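Local structure of OBody AM3L15 (4GN5) at residues Gly25-Leu30 and Asp74-Lys79. The protein is an engineered OB-fold domain (OBody) from Pyrobaculum aerophilum that probably serves as a binding protein for another protein. Sequence-based numbering, arbitrary orientation.
Sequences GWVAHL and DVVVIK
G25 and V76 form an antiparallel hydrogen-bonded pair, in which G25 N gives to V76 O at 3.1 Å. The return bond, from V76 N to G25 O, is 2.9 Å long and nearly straight. W26 and V75 follow as a non-hydrogen-bonded pair, and a third bond, V27 N to D74 O at 2.8 Å, continues the pairing past them. D74 O also receives a CA-H...O contact from W26 CA. With phi/psi of 174°/-158°, G25 is almost fully extended, a conformation glycine adopts readily because it has no CB; the chain turns a corner here, between strands 20-24 and 26-32 of different sheets. V27 CG2 meets V76 CG1 at 3.8 Å, the two side chains crossing at about a right angle; compact, branched valines suit this buried spot. W26 starts on the same face as V75, but its end leads away from 74-79, and the side chain touches E45 and S42. D74, just before strand 75-83, is buried, its carboxylate satisfied by S71 N at OD2 and A107 N at OD1. The pairing joins the two sheets of the OB barrel: strand 26-32, beside 36-42, meets the start of 75-83, whose V77 packs on strand 20-24.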
loop_
_atom_site.group_PDB
_atom_site.type_symbol
_atom_site.label_atom_id
_atom_site.label_comp_id
_atom_site.label_asym_id
_atom_site.label_seq_id
_atom_site.Cartn_x
_atom_site.Cartn_y
_atom_site.Cartn_z
ATOM N N GLY A 25 3.339 -19.690 7.764
ATOM C CA GLY A 25 4.662 -19.211 8.179
ATOM C C GLY A 25 4.381 -18.090 9.150
ATOM O O GLY A 25 3.289 -18.052 9.750
ATOM N N TRP A 26 5.334 -17.195 9.342
ATOM C CA TRP A 26 5.074 -16.089 10.228
ATOM C C TRP A 26 4.857 -14.790 9.471
ATOM O O TRP A 26 5.200 -14.669 8.283
ATOM C CB TRP A 26 6.186 -15.924 11.278
ATOM C CG TRP A 26 7.543 -15.699 10.678
ATOM C CD1 TRP A 26 8.161 -14.480 10.421
ATOM C CD2 TRP A 26 8.440 -16.723 10.219
ATOM N NE1 TRP A 26 9.402 -14.719 9.816
ATOM C CE2 TRP A 26 9.604 -16.073 9.715
ATOM C CE3 TRP A 26 8.408 -18.139 10.258
ATOM C CZ2 TRP A 26 10.715 -16.787 9.228
ATOM C CZ3 TRP A 26 9.532 -18.852 9.792
ATOM C CH2 TRP A 26 10.659 -18.165 9.260
ATOM N N VAL A 27 4.335 -13.797 10.189
ATOM C CA VAL A 27 4.155 -12.472 9.575
ATOM C C VAL A 27 5.501 -11.765 9.571
ATOM O O VAL A 27 6.029 -11.452 10.630
ATOM C CB VAL A 27 3.029 -11.655 10.252
ATOM C CG1 VAL A 27 3.110 -10.201 9.771
ATOM C CG2 VAL A 27 1.628 -12.315 9.913
ATOM N N ALA A 28 6.086 -11.596 8.381
ATOM C CA ALA A 28 7.398 -10.920 8.245
ATOM C C ALA A 28 7.226 -9.397 8.207
ATOM O O ALA A 28 8.149 -8.652 8.549
ATOM C CB ALA A 28 8.074 -11.353 6.936
ATOM N N HIS A 29 6.080 -8.917 7.720
ATOM C CA HIS A 29 5.915 -7.463 7.536
ATOM C C HIS A 29 4.441 -7.152 7.360
ATOM O O HIS A 29 3.705 -7.976 6.805
ATOM C CB HIS A 29 6.661 -6.983 6.247
ATOM C CG HIS A 29 6.706 -5.482 6.100
ATOM N ND1 HIS A 29 5.716 -4.755 5.461
ATOM C CD2 HIS A 29 7.641 -4.582 6.495
ATOM C CE1 HIS A 29 6.029 -3.467 5.490
ATOM N NE2 HIS A 29 7.195 -3.334 6.112
ATOM N N LEU A 30 4.007 -6.007 7.908
ATOM C CA LEU A 30 2.640 -5.502 7.730
ATOM C C LEU A 30 2.701 -4.052 7.292
ATOM O O LEU A 30 3.512 -3.261 7.811
ATOM C CB LEU A 30 1.833 -5.571 9.028
ATOM C CG LEU A 30 1.509 -6.950 9.640
ATOM C CD1 LEU A 30 1.104 -6.754 11.151
ATOM C CD2 LEU A 30 0.364 -7.651 8.838
ATOM N N ASP A 74 3.408 -13.214 14.132
ATOM C CA ASP A 74 2.238 -14.095 14.340
ATOM C C ASP A 74 2.392 -15.247 13.334
ATOM O O ASP A 74 2.923 -15.063 12.221
ATOM C CB ASP A 74 0.868 -13.387 14.080
ATOM C CG ASP A 74 0.440 -12.389 15.215
ATOM O OD1 ASP A 74 1.005 -12.399 16.331
ATOM O OD2 ASP A 74 -0.493 -11.580 14.962
ATOM N N VAL A 75 1.957 -16.434 13.721
ATOM C CA VAL A 75 2.023 -17.586 12.854
ATOM C C VAL A 75 0.639 -17.642 12.226
ATOM O O VAL A 75 -0.392 -17.578 12.947
ATOM C CB VAL A 75 2.346 -18.890 13.638
ATOM C CG1 VAL A 75 2.310 -20.135 12.718
ATOM C CG2 VAL A 75 3.681 -18.790 14.310
ATOM N N VAL A 76 0.627 -17.762 10.901
ATOM C CA VAL A 76 -0.578 -17.707 10.089
ATOM C C VAL A 76 -0.628 -18.805 9.033
ATOM O O VAL A 76 0.397 -19.405 8.699
ATOM C CB VAL A 76 -0.762 -16.338 9.374
ATOM C CG1 VAL A 76 -0.775 -15.231 10.379
ATOM C CG2 VAL A 76 0.362 -16.100 8.271
ATOM N N VAL A 77 -1.852 -19.075 8.540
ATOM C CA VAL A 77 -2.113 -19.927 7.393
ATOM C C VAL A 77 -3.042 -19.076 6.538
ATOM O O VAL A 77 -4.074 -18.554 7.034
ATOM C CB VAL A 77 -2.779 -21.230 7.808
ATOM C CG1 VAL A 77 -3.262 -22.016 6.593
ATOM C CG2 VAL A 77 -1.796 -22.090 8.619
ATOM N N ILE A 78 -2.665 -18.906 5.273
ATOM C CA ILE A 78 -3.413 -17.999 4.363
ATOM C C ILE A 78 -3.664 -18.715 3.076
ATOM O O ILE A 78 -2.737 -19.233 2.430
ATOM C CB ILE A 78 -2.671 -16.697 4.046
ATOM C CG1 ILE A 78 -2.551 -15.847 5.329
ATOM C CG2 ILE A 78 -3.447 -15.886 2.920
ATOM C CD1 ILE A 78 -1.846 -14.439 5.108
ATOM N N LYS A 79 -4.929 -18.773 2.715
ATOM C CA LYS A 79 -5.332 -19.380 1.455
ATOM C C LYS A 79 -5.643 -18.279 0.461
ATOM O O LYS A 79 -6.316 -17.340 0.805
ATOM C CB LYS A 79 -6.557 -20.289 1.646
ATOM C CG LYS A 79 -6.946 -21.060 0.422
ATOM C CD LYS A 79 -8.308 -21.649 0.581
ATOM C CE LYS A 79 -8.320 -22.885 1.416
ATOM N NZ LYS A 79 -9.684 -23.430 1.623
#